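Local coordinates for fimbria adhesin protein (Klebsiella pneumoniae, PDB 3U4K) that probably tethers fimbriae to host tissue by binding human collagen V through its jelly-roll receptor-binding domain, at residues Val53-Thr58 and Leu137-Thr142; Asn65-Thr70 and Gly125-Leu130; Thr146-Leu151 and Ile177-Cys182. One frame throughout, in Å; residues are numbered along the deposited sequence.

Interaction 1 (Val53-Thr58 and Leu137-Thr142)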
ATOM      1  N   VAL A  53     -16.180  -2.320  -2.202  1.00 70.12           N
ATOM      2  CA  VAL A  53     -14.954  -2.843  -2.811  1.00 67.62           C
ATOM      3  C   VAL A  53     -15.216  -3.350  -4.229  1.00 65.27           C
ATOM      4  O   VAL A  53     -16.130  -4.146  -4.458  1.00 64.94           O
ATOM      5  CB  VAL A  53     -14.309  -3.950  -1.933  1.00 66.28           C
ATOM      6  CG1 VAL A  53     -13.326  -4.803  -2.724  1.00 66.80           C
ATOM      7  CG2 VAL A  53     -13.613  -3.340  -0.729  1.00 64.67           C
ATOM      8  N   ILE A  54     -14.412  -2.871  -5.172  1.00 63.04           N
ATOM      9  CA  ILE A  54     -14.464  -3.338  -6.553  1.00 61.62           C
ATOM     10  C   ILE A  54     -13.631  -4.604  -6.676  1.00 61.95           C
ATOM     11  O   ILE A  54     -14.099  -5.622  -7.190  1.00 63.70           O
ATOM     12  CB  ILE A  54     -13.932  -2.276  -7.541  1.00 60.67           C
ATOM     13  CG1 ILE A  54     -14.661  -0.940  -7.344  1.00 60.78           C
ATOM     14  CG2 ILE A  54     -14.060  -2.768  -8.977  1.00 59.27           C
ATOM     15  CD1 ILE A  54     -13.966   0.239  -7.990  1.00 60.88           C
ATOM     16  N   ALA A  55     -12.391  -4.523  -6.201  1.00 62.99           N
ATOM     17  CA  ALA A  55     -11.476  -5.658  -6.191  1.00 63.29           C
ATOM     18  C   ALA A  55     -10.474  -5.540  -5.045  1.00 63.49           C
ATOM     19  O   ALA A  55     -10.132  -4.433  -4.616  1.00 64.27           O
ATOM     20  CB  ALA A  55     -10.756  -5.778  -7.524  1.00 62.10           C
ATOM     21  N   THR A  56     -10.018  -6.688  -4.553  1.00 62.91           N
ATOM     22  CA  THR A  56      -9.054  -6.744  -3.460  1.00 63.23           C
ATOM     23  C   THR A  56      -7.986  -7.806  -3.729  1.00 63.68           C
ATOM     24  O   THR A  56      -8.254  -8.815  -4.390  1.00 64.59           O
ATOM     25  CB  THR A  56      -9.754  -6.988  -2.099  1.00 63.85           C
ATOM     26  OG1 THR A  56      -8.802  -6.868  -1.037  1.00 65.97           O
ATOM     27  CG2 THR A  56     -10.401  -8.368  -2.039  1.00 63.96           C
ATOM     28  N   LYS A  57      -6.774  -7.570  -3.232  1.00 64.07           N
ATOM     29  CA  LYS A  57      -5.702  -8.565  -3.328  1.00 65.39           C
ATOM     30  C   LYS A  57      -4.804  -8.552  -2.096  1.00 65.48           C
ATOM     31  O   LYS A  57      -4.462  -7.487  -1.575  1.00 66.01           O
ATOM     32  CB  LYS A  57      -4.873  -8.370  -4.597  1.00 65.45           C
ATOM     33  CG  LYS A  57      -4.188  -9.639  -5.075  1.00 66.44           C
ATOM     34  CD  LYS A  57      -3.617  -9.477  -6.476  1.00 67.04           C
ATOM     35  CE  LYS A  57      -3.621 -10.794  -7.238  1.00 67.65           C
ATOM     36  NZ  LYS A  57      -2.932 -11.887  -6.500  1.00 66.16           N
ATOM     37  N   THR A  58      -4.418  -9.746  -1.650  1.00 64.06           N
ATOM     38  CA  THR A  58      -3.633  -9.906  -0.429  1.00 63.31           C
ATOM     39  C   THR A  58      -2.362 -10.722  -0.662  1.00 62.19           C
ATOM     40  O   THR A  58      -2.414 -11.839  -1.173  1.00 62.21           O
ATOM     41  CB  THR A  58      -4.485 -10.524   0.702  1.00 61.64           C
ATOM     42  OG1 THR A  58      -5.430  -9.552   1.157  1.00 62.38           O
ATOM     43  CG2 THR A  58      -3.627 -10.959   1.874  1.00 60.42           C
ATOM     44  N   LEU A 137      -4.264  -4.641  -0.669  1.00 65.75           N
ATOM     45  CA  LEU A 137      -4.675  -3.514  -1.500  1.00 65.26           C
ATOM     46  C   LEU A 137      -6.172  -3.596  -1.801  1.00 66.34           C
ATOM     47  O   LEU A 137      -6.679  -4.639  -2.222  1.00 65.36           O
ATOM     48  CB  LEU A 137      -3.864  -3.481  -2.799  1.00 64.02           C
ATOM     49  CG  LEU A 137      -4.223  -2.454  -3.879  1.00 65.38           C
ATOM     50  CD1 LEU A 137      -4.044  -1.024  -3.388  1.00 65.25           C
ATOM     51  CD2 LEU A 137      -3.411  -2.683  -5.144  1.00 64.83           C
ATOM     52  N   ASP A 138      -6.871  -2.490  -1.567  1.00 68.81           N
ATOM     53  CA  ASP A 138      -8.303  -2.402  -1.839  1.00 70.89           C
ATOM     54  C   ASP A 138      -8.591  -1.374  -2.919  1.00 71.28           C
ATOM     55  O   ASP A 138      -8.139  -0.228  -2.832  1.00 71.06           O
ATOM     56  CB  ASP A 138      -9.077  -2.036  -0.571  1.00 73.25           C
ATOM     57  CG  ASP A 138      -9.293  -3.220   0.356  1.00 76.10           C
ATOM     58  OD1 ASP A 138      -9.115  -4.377  -0.085  1.00 76.83           O
ATOM     59  OD2 ASP A 138      -9.653  -2.989   1.531  1.00 77.71           O
ATOM     60  N   ILE A 139      -9.334  -1.793  -3.939  1.00 70.07           N
ATOM     61  CA  ILE A 139      -9.836  -0.873  -4.957  1.00 67.42           C
ATOM     62  C   ILE A 139     -11.288  -0.513  -4.634  1.00 66.96           C
ATOM     63  O   ILE A 139     -12.168  -1.380  -4.616  1.00 66.41           O
ATOM     64  CB  ILE A 139      -9.697  -1.452  -6.379  1.00 65.90           C
ATOM     65  CG1 ILE A 139      -8.226  -1.755  -6.684  1.00 63.51           C
ATOM     66  CG2 ILE A 139     -10.255  -0.477  -7.405  1.00 67.78           C
ATOM     67  CD1 ILE A 139      -8.012  -2.633  -7.899  1.00 61.47           C
ATOM     68  N   ILE A 140     -11.512   0.773  -4.372  1.00 65.80           N
ATOM     69  CA  ILE A 140     -12.795   1.282  -3.891  1.00 67.31           C
ATOM     70  C   ILE A 140     -13.477   2.130  -4.960  1.00 69.41           C
ATOM     71  O   ILE A 140     -12.809   2.874  -5.690  1.00 67.53           O
ATOM     72  CB  ILE A 140     -12.603   2.150  -2.618  1.00 67.38           C
ATOM     73  CG1 ILE A 140     -11.709   1.445  -1.580  1.00 67.15           C
ATOM     74  CG2 ILE A 140     -13.943   2.589  -2.026  1.00 65.08           C
ATOM     75  CD1 ILE A 140     -12.259   0.148  -1.018  1.00 67.32           C
ATOM     76  N   LYS A 141     -14.803   2.011  -5.047  1.00 70.33           N
ATOM     77  CA  LYS A 141     -15.613   2.879  -5.899  1.00 72.28           C
ATOM     78  C   LYS A 141     -15.880   4.217  -5.196  1.00 73.45           C
ATOM     79  O   LYS A 141     -16.662   4.282  -4.243  1.00 69.73           O
ATOM     80  CB  LYS A 141     -16.921   2.180  -6.281  1.00 76.05           C
ATOM     81  CG  LYS A 141     -17.702   2.861  -7.395  1.00 76.87           C
ATOM     82  CD  LYS A 141     -18.767   1.944  -7.972  1.00 77.62           C
ATOM     83  CE  LYS A 141     -19.536   2.614  -9.102  1.00 78.29           C
ATOM     84  NZ  LYS A 141     -20.426   1.654  -9.814  1.00 78.27           N
ATOM     85  N   THR A 142     -15.213   5.268  -5.679  1.00 78.02           N
ATOM     86  CA  THR A 142     -15.252   6.609  -5.075  1.00 83.77           C
ATOM     87  C   THR A 142     -16.506   7.393  -5.471  1.00 87.68           C
ATOM     88  O   THR A 142     -17.098   8.086  -4.643  1.00 88.75           O
ATOM     89  CB  THR A 142     -14.000   7.433  -5.467  1.00 86.64           C
ATOM     90  OG1 THR A 142     -12.815   6.719  -5.097  1.00 90.05           O
ATOM     91  CG2 THR A 142     -13.994   8.810  -4.798  1.00 88.81           C
TER
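Ala55 and Ile139 form an antiparallel hydrogen-bonded pair, and Lys57 and Leu137 form the next one along, where the short strands 55-58 and 137-141 run side by side with their axes 4.9 Å apart and their directions at 172°. Lys57 and Leu137 exchange both backbone bonds, and Ile139 N donates to Ala55 O at 2.8 Å. One residue is then inserted on the first strand: Ile54 and Ala55 both lie opposite Ile139, a classic beta bulge. Ile54 N donates to Ile139 O at 2.8 Å, and the helical angles of Ile54 then turn the chain into Ala55.

The face of Thr56 and Asp138 mixes a polar pair with an apolar one. These two lie side by side, pointing the same way. With Thr56 OG1 anti to the backbone N (chi1 -173°), the hydroxyl donates to Asp138 OD1 at 2.7 Å, nearly in line with the carboxylate C-O bond. Asp138 OD2 pairs with Arg106, so the carboxylate ties a threonine to an arginine. Farther along this face, Val53 CG2 meets Ile140 CD1 at 3.8 Å. On the other face Ala55 CB lies by Ile139 CD1, while at the bulge Ile54 CD1 touches Ile139 CG2 at 3.8 Å and Lys141 CB at 3.9 Å. The Lys141 chain runs on extended, and NZ is held by the backbone oxygens of Leu48 and Ser45.

Within the jelly-roll receptor-binding domain, strand 133-141 is flanked by 53-61 on one edge and by 103-111 on the other, while Leu137 and Ile139 reach inward to Ile175 and Ile177 of strand 175-178.

Interaction 2 (Asn65-Thr70 and Gly125-Leu130)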
ATOM      1  N   ASN A  65      13.532 -14.534  10.041  1.00 79.87           N
ATOM      2  CA  ASN A  65      14.652 -14.280  10.942  1.00 80.27           C
ATOM      3  C   ASN A  65      15.527 -13.103  10.505  1.00 79.50           C
ATOM      4  O   ASN A  65      16.395 -12.656  11.258  1.00 79.91           O
ATOM      5  CB  ASN A  65      15.499 -15.544  11.111  1.00 80.90           C
ATOM      6  CG  ASN A  65      14.872 -16.545  12.069  1.00 84.55           C
ATOM      7  OD1 ASN A  65      14.099 -16.181  12.959  1.00 84.24           O
ATOM      8  ND2 ASN A  65      15.211 -17.819  11.895  1.00 85.32           N
ATOM      9  N   THR A  66      15.276 -12.603   9.295  1.00 76.29           N
ATOM     10  CA  THR A  66      16.072 -11.533   8.695  1.00 71.36           C
ATOM     11  C   THR A  66      15.921 -10.221   9.463  1.00 70.72           C
ATOM     12  O   THR A  66      14.815  -9.852   9.874  1.00 70.93           O
ATOM     13  CB  THR A  66      15.696 -11.317   7.214  1.00 71.88           C
ATOM     14  OG1 THR A  66      15.603 -12.582   6.552  1.00 70.45           O
ATOM     15  CG2 THR A  66      16.740 -10.465   6.499  1.00 71.42           C
ATOM     16  N   ILE A  67      17.050  -9.536   9.651  1.00 68.02           N
ATOM     17  CA  ILE A  67      17.106  -8.265  10.372  1.00 64.79           C
ATOM     18  C   ILE A  67      17.220  -7.120   9.366  1.00 63.55           C
ATOM     19  O   ILE A  67      18.168  -7.068   8.578  1.00 64.66           O
ATOM     20  CB  ILE A  67      18.312  -8.203  11.351  1.00 62.71           C
ATOM     21  CG1 ILE A  67      18.575  -9.559  12.037  1.00 61.32           C
ATOM     22  CG2 ILE A  67      18.142  -7.066  12.354  1.00 61.68           C
ATOM     23  CD1 ILE A  67      17.500 -10.040  12.994  1.00 62.08           C
ATOM     24  N   TYR A  68      16.255  -6.207   9.397  1.00 61.19           N
ATOM     25  CA  TYR A  68      16.226  -5.089   8.458  1.00 61.75           C
ATOM     26  C   TYR A  68      16.841  -3.831   9.054  1.00 62.77           C
ATOM     27  O   TYR A  68      17.442  -3.039   8.335  1.00 63.85           O
ATOM     28  CB  TYR A  68      14.795  -4.814   7.967  1.00 62.24           C
ATOM     29  CG  TYR A  68      14.162  -5.987   7.246  1.00 59.80           C
ATOM     30  CD1 TYR A  68      14.270  -6.124   5.863  1.00 60.26           C
ATOM     31  CD2 TYR A  68      13.468  -6.966   7.950  1.00 60.22           C
ATOM     32  CE1 TYR A  68      13.702  -7.204   5.203  1.00 60.29           C
ATOM     33  CE2 TYR A  68      12.898  -8.049   7.304  1.00 61.63           C
ATOM     34  CZ  TYR A  68      13.015  -8.161   5.932  1.00 61.36           C
ATOM     35  OH  TYR A  68      12.440  -9.239   5.299  1.00 63.08           O
ATOM     36  N   VAL A  69      16.683  -3.649  10.364  1.00 65.09           N
ATOM     37  CA  VAL A  69      17.287  -2.514  11.074  1.00 66.31           C
ATOM     38  C   VAL A  69      18.097  -2.998  12.278  1.00 67.85           C
ATOM     39  O   VAL A  69      17.615  -3.808  13.077  1.00 68.52           O
ATOM     40  CB  VAL A  69      16.232  -1.480  11.533  1.00 65.74           C
ATOM     41  CG1 VAL A  69      16.897  -0.241  12.112  1.00 65.19           C
ATOM     42  CG2 VAL A  69      15.327  -1.085  10.378  1.00 66.93           C
ATOM     43  N   THR A  70      19.324  -2.490  12.391  1.00 68.42           N
ATOM     44  CA  THR A  70      20.251  -2.847  13.465  1.00 67.80           C
ATOM     45  C   THR A  70      20.884  -1.585  14.047  1.00 68.59           C
ATOM     46  O   THR A  70      21.243  -0.669  13.306  1.00 69.01           O
ATOM     47  CB  THR A  70      21.356  -3.787  12.944  1.00 68.04           C
ATOM     48  OG1 THR A  70      20.756  -4.856  12.202  1.00 69.78           O
ATOM     49  CG2 THR A  70      22.173  -4.374  14.090  1.00 68.51           C
ATOM     50  N   GLY A 125      14.394  -1.500  20.794  1.00 62.75           N
ATOM     51  CA  GLY A 125      15.264  -2.665  20.637  1.00 61.42           C
ATOM     52  C   GLY A 125      16.581  -2.283  19.996  1.00 61.86           C
ATOM     53  O   GLY A 125      16.871  -1.099  19.811  1.00 61.43           O
ATOM     54  N   SER A 126      17.381  -3.288  19.658  1.00 63.33           N
ATOM     55  CA  SER A 126      18.674  -3.066  19.012  1.00 66.06           C
ATOM     56  C   SER A 126      18.736  -3.777  17.664  1.00 67.93           C
ATOM     57  O   SER A 126      19.535  -3.417  16.801  1.00 69.33           O
ATOM     58  CB  SER A 126      19.815  -3.527  19.920  1.00 68.16           C
ATOM     59  OG  SER A 126      19.648  -4.884  20.290  1.00 70.22           O
ATOM     60  N   SER A 127      17.894  -4.796  17.509  1.00 69.64           N
ATOM     61  CA  SER A 127      17.678  -5.478  16.234  1.00 69.77           C
ATOM     62  C   SER A 127      16.189  -5.455  15.905  1.00 71.98           C
ATOM     63  O   SER A 127      15.343  -5.524  16.806  1.00 72.37           O
ATOM     64  CB  SER A 127      18.174  -6.923  16.292  1.00 68.61           C
ATOM     65  OG  SER A 127      19.580  -6.990  16.146  1.00 70.68           O
ATOM     66  N   PHE A 128      15.871  -5.354  14.616  1.00 71.91           N
ATOM     67  CA  PHE A 128      14.483  -5.237  14.177  1.00 69.29           C
ATOM     68  C   PHE A 128      14.170  -6.150  12.998  1.00 69.73           C
ATOM     69  O   PHE A 128      14.797  -6.055  11.938  1.00 69.99           O
ATOM     70  CB  PHE A 128      14.151  -3.783  13.829  1.00 67.31           C
ATOM     71  CG  PHE A 128      14.313  -2.830  14.980  1.00 67.37           C
ATOM     72  CD1 PHE A 128      13.235  -2.518  15.800  1.00 65.74           C
ATOM     73  CD2 PHE A 128      15.548  -2.239  15.247  1.00 68.16           C
ATOM     74  CE1 PHE A 128      13.382  -1.639  16.863  1.00 64.21           C
ATOM     75  CE2 PHE A 128      15.701  -1.364  16.313  1.00 66.24           C
ATOM     76  CZ  PHE A 128      14.615  -1.062  17.120  1.00 63.77           C
ATOM     77  N   ARG A 129      13.203  -7.040  13.202  1.00 70.52           N
ATOM     78  CA  ARG A 129      12.688  -7.902  12.141  1.00 73.35           C
ATOM     79  C   ARG A 129      11.360  -7.359  11.624  1.00 73.04           C
ATOM     80  O   ARG A 129      10.725  -6.519  12.275  1.00 68.37           O
ATOM     81  CB  ARG A 129      12.464  -9.328  12.656  1.00 77.16           C
ATOM     82  CG  ARG A 129      13.713 -10.066  13.107  1.00 83.55           C
ATOM     83  CD  ARG A 129      13.403 -11.504  13.508  1.00 88.71           C
ATOM     84  NE  ARG A 129      12.531 -11.605  14.683  1.00 93.59           N
ATOM     85  CZ  ARG A 129      11.241 -11.945  14.654  1.00 94.90           C
ATOM     86  NH1 ARG A 129      10.635 -12.229  13.503  1.00 95.46           N
ATOM     87  NH2 ARG A 129      10.553 -12.007  15.787  1.00 95.09           N
ATOM     88  N   LEU A 130      10.948  -7.841  10.451  1.00 72.05           N
ATOM     89  CA  LEU A 130       9.596  -7.608   9.957  1.00 67.94           C
ATOM     90  C   LEU A 130       8.704  -8.762  10.370  1.00 68.29           C
ATOM     91  O   LEU A 130       8.982  -9.923  10.050  1.00 69.35           O
ATOM     92  CB  LEU A 130       9.572  -7.434   8.439  1.00 65.11           C
ATOM     93  CG  LEU A 130       9.746  -6.010   7.907  1.00 63.76           C
ATOM     94  CD1 LEU A 130       9.885  -6.034   6.393  1.00 62.48           C
ATOM     95  CD2 LEU A 130       8.591  -5.109   8.329  1.00 62.59           C
TER
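Tyr68 and Leu130 make the tightly packed part of this contact, their side chains crossing at about a right angle. Leu130 CD1 sits over one face of the Tyr68 ring, 3.9 Å from its centroid and only 16° off the normal, a CH-pi contact displaced somewhat toward the rim. Leu130 CB comes in at 3.6 Å from Tyr68 CE2. Separately, Val69 CB lies 3.9 Å from Phe128 CD2; Phe128 CG is anti to its carbonyl carbon (chi1 -60°), which sets CG beside Val69, whose carbonyl group lies at the ring edge.

The backbone behind this packing is a classic beta bulge, with Tyr68 and Val69 both opposite Phe128. Phe128 O takes a bond from Tyr68 N at 2.9 Å and a weak one from Val69 N at 3.4 Å, and Phe128 N returns a bond to Val69 O at 2.8 Å.

The more exposed side is looser. Arg129 CG passes 3.4 Å from Thr66 O and touches Ile67 CD1 at 3.8 Å, an aliphatic crossing; the arginine chain then bends about its CG-CD bond, and NH1 is bonded to Asn64 O, with Asp63 only as a long, weak ion pair. Thr70 and Ser127 meet as a non-hydrogen-bonded pair.

Strand 67-71 is the middle strand of a small antiparallel sheet, between 26-28 and 128-129. Val69 and Phe128 both touch Leu77 of strand 74-83, whereas Tyr68 and Leu130 pack on Tyr33 of strand 33-36.

Interaction 3 (Thr146-Leu151 and Ile177-Cys182)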
ATOM      1  N   THR A 146     -17.675   5.951 -12.766  1.00 81.12           N
ATOM      2  CA  THR A 146     -16.275   5.515 -12.765  1.00 81.78           C
ATOM      3  C   THR A 146     -15.653   5.536 -14.158  1.00 81.86           C
ATOM      4  O   THR A 146     -16.284   5.123 -15.132  1.00 86.02           O
ATOM      5  CB  THR A 146     -16.114   4.098 -12.174  1.00 82.62           C
ATOM      6  OG1 THR A 146     -16.973   3.182 -12.866  1.00 83.75           O
ATOM      7  CG2 THR A 146     -16.456   4.088 -10.693  1.00 82.31           C
ATOM      8  N   GLY A 147     -14.410   6.009 -14.240  1.00 78.98           N
ATOM      9  CA  GLY A 147     -13.679   6.068 -15.505  1.00 75.45           C
ATOM     10  C   GLY A 147     -12.869   4.813 -15.763  1.00 74.04           C
ATOM     11  O   GLY A 147     -12.993   3.826 -15.040  1.00 78.61           O
ATOM     12  N   SER A 148     -12.042   4.852 -16.801  1.00 71.12           N
ATOM     13  CA  SER A 148     -11.174   3.732 -17.146  1.00 71.09           C
ATOM     14  C   SER A 148      -9.718   4.177 -17.192  1.00 73.77           C
ATOM     15  O   SER A 148      -9.430   5.373 -17.138  1.00 77.46           O
ATOM     16  CB  SER A 148     -11.586   3.119 -18.489  1.00 69.23           C
ATOM     17  OG  SER A 148     -12.753   2.328 -18.354  1.00 66.04           O
ATOM     18  N   GLY A 149      -8.803   3.213 -17.284  1.00 74.76           N
ATOM     19  CA  GLY A 149      -7.376   3.512 -17.374  1.00 75.73           C
ATOM     20  C   GLY A 149      -6.470   2.491 -16.708  1.00 77.41           C
ATOM     21  O   GLY A 149      -6.939   1.557 -16.052  1.00 78.12           O
ATOM     22  N   THR A 150      -5.165   2.679 -16.893  1.00 76.82           N
ATOM     23  CA  THR A 150      -4.144   1.836 -16.279  1.00 75.29           C
ATOM     24  C   THR A 150      -3.347   2.677 -15.290  1.00 74.97           C
ATOM     25  O   THR A 150      -2.983   3.816 -15.589  1.00 77.16           O
ATOM     26  CB  THR A 150      -3.190   1.246 -17.335  1.00 74.46           C
ATOM     27  OG1 THR A 150      -3.955   0.641 -18.383  1.00 79.62           O
ATOM     28  CG2 THR A 150      -2.274   0.199 -16.724  1.00 73.52           C
ATOM     29  N   LEU A 151      -3.090   2.117 -14.111  1.00 73.08           N
ATOM     30  CA  LEU A 151      -2.369   2.830 -13.058  1.00 70.47           C
ATOM     31  C   LEU A 151      -0.894   3.016 -13.393  1.00 69.91           C
ATOM     32  O   LEU A 151      -0.288   2.170 -14.054  1.00 68.46           O
ATOM     33  CB  LEU A 151      -2.528   2.118 -11.716  1.00 67.92           C
ATOM     34  CG  LEU A 151      -3.939   2.148 -11.129  1.00 65.58           C
ATOM     35  CD1 LEU A 151      -4.056   1.180  -9.968  1.00 65.51           C
ATOM     36  CD2 LEU A 151      -4.305   3.555 -10.692  1.00 65.05           C
ATOM     37  N   ILE A 177      -8.092  -0.819 -14.984  1.00 70.17           N
ATOM     38  CA  ILE A 177      -9.490  -0.675 -14.580  1.00 72.14           C
ATOM     39  C   ILE A 177     -10.338  -0.263 -15.776  1.00 74.47           C
ATOM     40  O   ILE A 177     -10.122   0.799 -16.363  1.00 77.84           O
ATOM     41  CB  ILE A 177      -9.658   0.362 -13.450  1.00 71.19           C
ATOM     42  CG1 ILE A 177      -8.757   0.026 -12.254  1.00 71.86           C
ATOM     43  CG2 ILE A 177     -11.119   0.483 -13.035  1.00 70.40           C
ATOM     44  CD1 ILE A 177      -8.983  -1.340 -11.639  1.00 71.20           C
ATOM     45  N   VAL A 178     -11.297  -1.114 -16.128  1.00 73.58           N
ATOM     46  CA  VAL A 178     -12.170  -0.881 -17.273  1.00 73.04           C
ATOM     47  C   VAL A 178     -13.632  -0.887 -16.834  1.00 71.79           C
ATOM     48  O   VAL A 178     -14.227  -1.944 -16.636  1.00 71.63           O
ATOM     49  CB  VAL A 178     -11.935  -1.926 -18.391  1.00 75.02           C
ATOM     50  CG1 VAL A 178     -12.888  -1.703 -19.558  1.00 77.17           C
ATOM     51  CG2 VAL A 178     -10.492  -1.880 -18.879  1.00 78.08           C
ATOM     52  N   SER A 179     -14.199   0.301 -16.663  1.00 73.51           N
ATOM     53  CA  SER A 179     -15.629   0.431 -16.407  1.00 76.22           C
ATOM     54  C   SER A 179     -16.341   0.815 -17.703  1.00 76.02           C
ATOM     55  O   SER A 179     -16.000   1.830 -18.315  1.00 75.82           O
ATOM     56  CB  SER A 179     -15.903   1.458 -15.305  1.00 77.47           C
ATOM     57  OG  SER A 179     -15.196   2.665 -15.531  1.00 76.51           O
ATOM     58  N   PRO A 180     -17.321  -0.006 -18.134  1.00 77.16           N
ATOM     59  CA  PRO A 180     -18.047   0.232 -19.387  1.00 76.80           C
ATOM     60  C   PRO A 180     -18.890   1.509 -19.346  1.00 75.95           C
ATOM     61  O   PRO A 180     -19.642   1.733 -18.393  1.00 73.30           O
ATOM     62  CB  PRO A 180     -18.934  -1.012 -19.529  1.00 75.68           C
ATOM     63  CG  PRO A 180     -19.066  -1.555 -18.149  1.00 77.62           C
ATOM     64  CD  PRO A 180     -17.770  -1.242 -17.465  1.00 77.73           C
ATOM     65  N   SER A 181     -18.750   2.332 -20.382  1.00 77.29           N
ATOM     66  CA  SER A 181     -19.414   3.634 -20.445  1.00 77.18           C
ATOM     67  C   SER A 181     -20.700   3.612 -21.272  1.00 74.95           C
ATOM     68  O   SER A 181     -20.825   2.855 -22.238  1.00 72.69           O
ATOM     69  CB  SER A 181     -18.456   4.689 -20.998  1.00 78.28           C
ATOM     70  OG  SER A 181     -17.902   4.262 -22.231  1.00 82.10           O
ATOM     71  N   CYS A 182     -21.649   4.454 -20.870  1.00 75.49           N
ATOM     72  CA  CYS A 182     -22.903   4.639 -21.588  1.00 75.14           C
ATOM     73  C   CYS A 182     -22.935   6.037 -22.198  1.00 73.12           C
ATOM     74  O   CYS A 182     -23.048   7.032 -21.479  1.00 72.60           O
ATOM     75  CB  CYS A 182     -24.092   4.444 -20.647  1.00 77.67           C
ATOM     76  SG  CYS A 182     -25.699   4.552 -21.470  1.00 88.26           S
TER
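Ser179 OG faces two backbone oxygens of the other segment, Thr146 O at 2.7 Å and Gly147 O close by, and its single hydroxyl proton can serve one of them at a time. The hydroxyl reaches this spot because OG stands between the backbone N and the carbonyl carbon (chi1 49°), on the side toward residues 146-147. This polar contact lies just beyond a short antiparallel pairing at the rim of the jelly roll, in which strand 149-150 is the outer partner of strand 175-178.

The pairing itself rests on Gly149 and Ile177, a hydrogen-bonded antiparallel pair. Gly149 N donates to Ile177 O at 2.9 Å, and Ile177 N donates back to Gly149 O at 2.8 Å, the second of them the straighter. The Ile177 side chain turns to the inner face, touching Val42 and Val44 as well as Ile139 of strand 133-141.

Thr146, meanwhile, packs its side chain against Lys141. Ser148 stands in the chain between Gly147, whose oxygen faces the Ser179 hydroxyl, and Gly149 of the strand pair. Its CA approaches Ile177 O in a CA-H...O contact, and Ser148 OG also accepts a weak bond from Ser179 N, 3.0 Å long and bent to 135° at the hydrogen.

Overall arrangement
All three contacts join antiparallel segments, but at different places in one elongated beta domain. Interactions 1 and 3 lie on the same side of the chain's centre and touch: Ile139 against Ile177 gives strands 133-141 and 175-178 a shared apolar layer, and Lys141 meets Thr146 at the start of segment 146-151. Interaction 2 sits on the opposite side, its centre 31 Å from that of interaction 1, although its segments are nested within the loop that interaction 1 closes. Interaction 1 lies nearest the middle, with strand 137-141 buried and the partner strand more exposed. Interaction 2 adds aromatic and aliphatic packing to its bulged backbone pairing, whereas interaction 3 depends largely on backbone and serine bonds.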